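PDB 4NK2: hemoglobin-like protein from Methylacidiphilum infernorum, which binds heme and probably binds and carries oxygen. Local coordinates for residues A[120-124]-A[165-171]; A[141-145]-A[158-162]. All blocks are in the same frame, centred on the assembly; numbering follows the deposited sequence.

Interaction 1 lies directly on the heme of this truncated globin and forms the wall around the iron's histidine: H124 NE2 binds the heme iron FE at 2.0 Å, and residues 165-171 pack beside that ligand. Interaction 2, centred about 16 Å from interaction 1, joins helix 131-147 to helix 155-165 behind this wall. The two meet along the chain, since helix 155-165 supplies residues 158-162 to interaction 2 and its end, at F165, opens the second segment of interaction 1. Interaction 2 reaches the cofactor's surroundings through I162, whose side chain comes within about 4 Å of the heme, while the nearest atoms of the Y141 and H124 side chains are about 10 Å apart.

Interaction 1. Residues A[120-124]-A[165-171]. With HEM (protoporphyrin IX containing Fe), chain C.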
# COMPACT_ATOMS: atom_id res chain seq x y z
N MET A 120 -1.50 13.25 8.54
CA MET A 120 -1.63 11.98 9.22
C MET A 120 -1.22 10.78 8.39
O MET A 120 -0.59 9.88 8.90
CB MET A 120 -3.05 11.78 9.74
CG MET A 120 -3.31 12.32 11.11
SD MET A 120 -2.17 11.82 12.37
CE MET A 120 -1.75 13.39 13.04
N ARG A 121 -1.59 10.74 7.13
CA ARG A 121 -1.22 9.57 6.32
C ARG A 121 0.29 9.49 6.30
O ARG A 121 0.86 8.42 6.52
CB ARG A 121 -1.77 9.64 4.89
CG ARG A 121 -1.27 8.49 3.98
CD ARG A 121 -1.96 8.44 2.61
NE ARG A 121 -1.28 7.48 1.73
CZ ARG A 121 -1.49 6.16 1.77
NH1 ARG A 121 -2.36 5.65 2.64
NH2 ARG A 121 -0.82 5.36 0.94
N ALA A 122 0.94 10.63 6.08
CA ALA A 122 2.40 10.64 5.96
C ALA A 122 3.08 10.24 7.28
O ALA A 122 4.05 9.47 7.31
CB ALA A 122 2.88 12.01 5.50
N ARG A 123 2.58 10.79 8.38
CA ARG A 123 3.12 10.44 9.69
C ARG A 123 2.98 8.93 9.94
O ARG A 123 3.84 8.33 10.58
CB ARG A 123 2.45 11.25 10.81
CG ARG A 123 2.81 12.74 10.82
CD ARG A 123 2.13 13.50 11.98
NE ARG A 123 2.30 14.95 11.91
CZ ARG A 123 3.26 15.63 12.55
NH1 ARG A 123 4.14 14.98 13.30
NH2 ARG A 123 3.34 16.96 12.44
N HIS A 124 1.93 8.31 9.41
CA HIS A 124 1.71 6.89 9.64
C HIS A 124 2.53 5.95 8.74
O HIS A 124 2.52 4.76 8.96
CB HIS A 124 0.21 6.54 9.60
CG HIS A 124 -0.52 6.85 10.86
ND1 HIS A 124 -0.98 8.11 11.17
CD2 HIS A 124 -0.88 6.06 11.90
CE1 HIS A 124 -1.58 8.08 12.34
NE2 HIS A 124 -1.54 6.85 12.81
N PHE A 165 -11.64 8.40 8.02
CA PHE A 165 -10.28 8.96 8.04
C PHE A 165 -9.26 7.83 8.14
O PHE A 165 -8.17 7.90 7.56
CB PHE A 165 -10.12 9.91 9.22
CG PHE A 165 -8.88 10.78 9.15
CD1 PHE A 165 -8.36 11.18 7.92
CD2 PHE A 165 -8.26 11.22 10.31
CE1 PHE A 165 -7.24 12.00 7.86
CE2 PHE A 165 -7.12 12.03 10.25
CZ PHE A 165 -6.61 12.41 9.02
N SER A 166 -9.62 6.78 8.88
CA SER A 166 -8.71 5.65 9.08
C SER A 166 -8.36 4.96 7.76
O SER A 166 -7.30 4.33 7.64
CB SER A 166 -9.29 4.64 10.08
OG SER A 166 -10.56 4.14 9.68
N ILE A 167 -9.23 5.06 6.77
CA ILE A 167 -8.91 4.40 5.49
C ILE A 167 -7.61 4.95 4.88
O ILE A 167 -6.85 4.21 4.25
CB ILE A 167 -10.05 4.55 4.49
CG1 ILE A 167 -11.31 3.82 5.01
CG2 ILE A 167 -9.65 3.96 3.16
CD1 ILE A 167 -12.54 4.03 4.14
N ARG A 168 -7.36 6.25 5.06
CA ARG A 168 -6.18 6.89 4.48
C ARG A 168 -4.90 6.58 5.22
O ARG A 168 -3.82 6.98 4.77
CB ARG A 168 -6.38 8.41 4.47
CG ARG A 168 -7.75 8.80 4.02
CD ARG A 168 -7.83 10.27 3.68
NE ARG A 168 -9.08 10.54 2.98
CZ ARG A 168 -9.28 11.57 2.17
NH1 ARG A 168 -8.29 12.43 1.95
NH2 ARG A 168 -10.45 11.72 1.58
N MET A 169 -4.99 5.88 6.34
CA MET A 169 -3.76 5.48 7.03
C MET A 169 -3.21 4.16 6.47
O MET A 169 -2.05 3.81 6.71
CB MET A 169 -4.00 5.34 8.53
CG MET A 169 -4.67 6.58 9.15
SD MET A 169 -3.74 8.07 8.73
CE MET A 169 -5.17 9.13 8.62
N ILE A 170 -4.05 3.43 5.74
CA ILE A 170 -3.65 2.09 5.27
C ILE A 170 -2.52 2.24 4.26
O ILE A 170 -2.67 2.92 3.24
CB ILE A 170 -4.81 1.33 4.59
CG1 ILE A 170 -5.92 1.01 5.60
CG2 ILE A 170 -4.29 0.05 3.95
CD1 ILE A 170 -7.16 0.38 4.97
N ASN A 171 -1.39 1.60 4.54
CA ASN A 171 -0.23 1.72 3.66
C ASN A 171 0.34 0.37 3.20
O ASN A 171 1.30 0.32 2.42
CB ASN A 171 0.85 2.58 4.31
CG ASN A 171 1.30 2.03 5.65
OD1 ASN A 171 1.43 0.81 5.82
ND2 ASN A 171 1.53 2.93 6.62
CHA HEM C . 0.55 7.62 15.79
CHB HEM C . -1.23 3.24 14.76
CHC HEM C . -5.03 5.35 12.54
CHD HEM C . -3.98 9.30 15.20
C1A HEM C . 0.48 6.26 15.64
C2A HEM C . 1.53 5.28 15.90
C3A HEM C . 1.01 4.07 15.61
C4A HEM C . -0.36 4.24 15.15
CMA HEM C . 1.70 2.69 15.72
CAA HEM C . 2.97 5.61 16.41
CBA HEM C . 3.88 5.68 15.17
CGA HEM C . 5.34 6.03 15.43
O1A HEM C . 6.24 5.36 14.84
O2A HEM C . 5.65 6.98 16.20
C1B HEM C . -2.36 3.40 13.98
C2B HEM C . -3.07 2.36 13.25
C3B HEM C . -4.12 2.94 12.63
C4B HEM C . -4.13 4.37 12.95
CMB HEM C . -2.72 0.86 13.19
CAB HEM C . -5.13 2.19 11.74
CBB HEM C . -5.95 2.89 10.94
C1C HEM C . -5.12 6.61 13.11
C2C HEM C . -6.18 7.59 12.92
C3C HEM C . -5.87 8.68 13.65
C4C HEM C . -4.62 8.43 14.34
CMC HEM C . -7.42 7.42 12.01
CAC HEM C . -6.68 9.99 13.80
CBC HEM C . -7.99 10.05 13.50
C1D HEM C . -2.64 9.30 15.51
C2D HEM C . -1.85 10.43 15.97
C3D HEM C . -0.45 9.89 16.16
C4D HEM C . -0.51 8.49 15.78
CMD HEM C . -2.32 11.88 16.25
CAD HEM C . 0.79 10.68 16.62
CBD HEM C . 1.35 11.39 15.39
CGD HEM C . 2.57 12.18 15.82
O1D HEM C . 3.61 11.54 16.11
O2D HEM C . 2.49 13.43 15.89
NA HEM C . -0.65 5.59 15.19
NB HEM C . -3.04 4.59 13.77
NC HEM C . -4.20 7.17 13.99
ND HEM C . -1.81 8.19 15.41
FE HEM C . -2.41 6.41 14.50
O HOH W 1 0.37 5.62 6.22
O HOH W 2 -1.73 2.40 0.50
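M120 and M169 meet through carbon, M120 CB lying 3.6 Å from M169 CE. That methyl sits over the centre of the F165 ring, while F165 CZ approaches M120 CB at 3.7 Å. The flexible M169 thioether suits this dense, apolar corner; that of M120 runs on to the heme. M169 CG, anti to the carbonyl carbon (chi1 -52°), lies over one face of the H124 imidazole; bends at chi2 and chi3 bring SD obliquely to 3.7 Å from H124 ND1 and turn CE toward M120 and F165. H124 ligates the heme iron axially, so this is the proximal side of a group II truncated hemoglobin. H124 ND1 donates in its ring plane to M120 O (2.9 Å), fixing the rotation, while H124 N reaches the same oxygen from the carbonyl's opposite face.

Beyond M169 the contact turns polar and hydrated. Extended R121, CG anti to the backbone N, uses NH1 for two nearly straight bonds, to R168 O (2.9 Å) and I170 O (2.8 Å). One water joins R121 O, M169 O and N171 ND2, whose OD1 accepts from I129 N; another links R121 NH2 to I170 O. That NH2 also salt-bridges D41 of the second subunit.

Interaction 2. Residues A[141-145]-A[158-162]; sequences YKHAL and FWQWI
Helix segments 141-145 and 158-162 run nearly antiparallel, at 161° with axes 11.6 Å apart, and K142 and W159 mark their nearest backbone approach. Large side chains bridge this wide spacing. Y141 meets two residues of the other helix: I162 CD1 lies over one face of the phenol ring, 3.9 Å from its centroid in a CH-pi contact. I162 CG1 stands between its backbone N and carbonyl carbon (chi1 58°), and the extended chain beyond carries the terminal methyl to the ring. F158 presents its edge to the face of Y141 in an offset edge-to-face pair, with planes at 60° and F158 CE1 3.6 Å from Y141 CE2.

In the 2-on-2 globin fold of truncated hemoglobins, this pair corresponds to the G and H helices, set against B and E. Accordingly, L66 of helix 53-75 and V101 of helix 87-104 both touch Y141 and F158, and aromatic bulk suits a position facing several helices.

One turn along, L145 forks between two rings: CD2 meets F158 CD1 at 3.8 Å, and CD1 comes to the edge of the W159 indole, 3.9 Å from CE3. The same indole edge turns toward the other helix's backbone, where W159 CZ3 lies 3.8 Å from K142 N. At its polar end W159 NE1 hydrogen-bonds V182 O, which satisfies the buried N-H while the six-membered ring packs between the helices.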
# COMPACT_ATOMS: atom_id res chain seq x y z
N TYR A 141 -11.81 1.07 19.01
CA TYR A 141 -12.37 2.40 19.25
C TYR A 141 -13.86 2.29 19.56
O TYR A 141 -14.38 3.00 20.43
CB TYR A 141 -12.14 3.31 18.05
CG TYR A 141 -11.50 4.62 18.41
CD1 TYR A 141 -10.38 5.08 17.73
CD2 TYR A 141 -12.03 5.42 19.42
CE1 TYR A 141 -9.79 6.28 18.04
CE2 TYR A 141 -11.44 6.63 19.74
CZ TYR A 141 -10.32 7.05 19.05
OH TYR A 141 -9.71 8.26 19.36
N LYS A 142 -14.55 1.41 18.84
CA LYS A 142 -15.97 1.15 19.12
C LYS A 142 -16.15 0.80 20.59
O LYS A 142 -17.01 1.37 21.29
CB LYS A 142 -16.49 0.02 18.23
CG LYS A 142 -18.00 -0.26 18.40
CD LYS A 142 -18.45 -1.51 17.62
CE LYS A 142 -17.95 -2.78 18.27
NZ LYS A 142 -18.48 -4.01 17.59
N HIS A 143 -15.35 -0.13 21.08
CA HIS A 143 -15.42 -0.48 22.51
C HIS A 143 -15.07 0.67 23.45
O HIS A 143 -15.76 0.89 24.45
CB HIS A 143 -14.58 -1.72 22.82
CG HIS A 143 -15.22 -2.98 22.34
ND1 HIS A 143 -14.95 -3.53 21.11
CD2 HIS A 143 -16.17 -3.77 22.91
CE1 HIS A 143 -15.67 -4.63 20.95
NE2 HIS A 143 -16.42 -4.79 22.03
N ALA A 144 -14.00 1.42 23.14
CA ALA A 144 -13.66 2.58 23.97
C ALA A 144 -14.83 3.56 24.06
O ALA A 144 -15.15 4.06 25.14
CB ALA A 144 -12.40 3.29 23.45
N LEU A 145 -15.45 3.86 22.92
CA LEU A 145 -16.54 4.82 22.87
C LEU A 145 -17.66 4.41 23.81
O LEU A 145 -18.21 5.25 24.54
CB LEU A 145 -17.07 4.94 21.43
CG LEU A 145 -16.18 5.78 20.51
CD1 LEU A 145 -16.52 5.59 19.02
CD2 LEU A 145 -16.27 7.24 20.90
N PHE A 158 -18.52 11.44 15.59
CA PHE A 158 -17.17 10.97 15.88
C PHE A 158 -16.84 9.69 15.11
O PHE A 158 -15.77 9.57 14.50
CB PHE A 158 -16.99 10.73 17.39
CG PHE A 158 -15.56 10.45 17.79
CD1 PHE A 158 -15.09 9.15 17.87
CD2 PHE A 158 -14.68 11.50 18.03
CE1 PHE A 158 -13.76 8.89 18.22
CE2 PHE A 158 -13.34 11.25 18.37
CZ PHE A 158 -12.89 9.94 18.47
N TRP A 159 -17.76 8.73 15.14
CA TRP A 159 -17.52 7.45 14.47
C TRP A 159 -17.29 7.62 12.97
O TRP A 159 -16.36 7.04 12.41
CB TRP A 159 -18.68 6.46 14.69
CG TRP A 159 -18.41 5.18 13.95
CD1 TRP A 159 -18.93 4.79 12.73
CD2 TRP A 159 -17.51 4.15 14.36
NE1 TRP A 159 -18.41 3.56 12.38
CE2 TRP A 159 -17.53 3.15 13.35
CE3 TRP A 159 -16.69 3.97 15.47
CZ2 TRP A 159 -16.76 1.99 13.44
CZ3 TRP A 159 -15.93 2.81 15.56
CH2 TRP A 159 -15.98 1.83 14.55
N GLN A 160 -18.14 8.38 12.31
CA GLN A 160 -18.02 8.51 10.88
C GLN A 160 -16.72 9.21 10.50
O GLN A 160 -16.16 8.97 9.46
CB GLN A 160 -19.23 9.20 10.28
CG GLN A 160 -19.22 10.69 10.39
OE1 GLN A 160 -21.55 10.65 9.82
NE2 GLN A 160 -20.52 12.65 9.87
N TRP A 161 -16.23 10.05 11.39
CA TRP A 161 -14.91 10.66 11.18
C TRP A 161 -13.80 9.62 11.19
O TRP A 161 -13.04 9.50 10.23
CB TRP A 161 -14.62 11.74 12.23
CG TRP A 161 -13.20 12.27 12.14
CD1 TRP A 161 -12.54 12.69 11.02
CD2 TRP A 161 -12.28 12.44 13.23
NE1 TRP A 161 -11.26 13.10 11.34
CE2 TRP A 161 -11.08 12.96 12.69
CE3 TRP A 161 -12.36 12.21 14.61
CZ2 TRP A 161 -9.96 13.24 13.49
CZ3 TRP A 161 -11.26 12.49 15.40
CH2 TRP A 161 -10.07 13.01 14.83
N ILE A 162 -13.68 8.85 12.27
CA ILE A 162 -12.56 7.89 12.31
C ILE A 162 -12.74 6.72 11.34
O ILE A 162 -11.75 6.19 10.82
CB ILE A 162 -12.27 7.35 13.74
CG1 ILE A 162 -13.51 6.67 14.33
CG2 ILE A 162 -11.81 8.48 14.64
CD1 ILE A 162 -13.24 5.91 15.63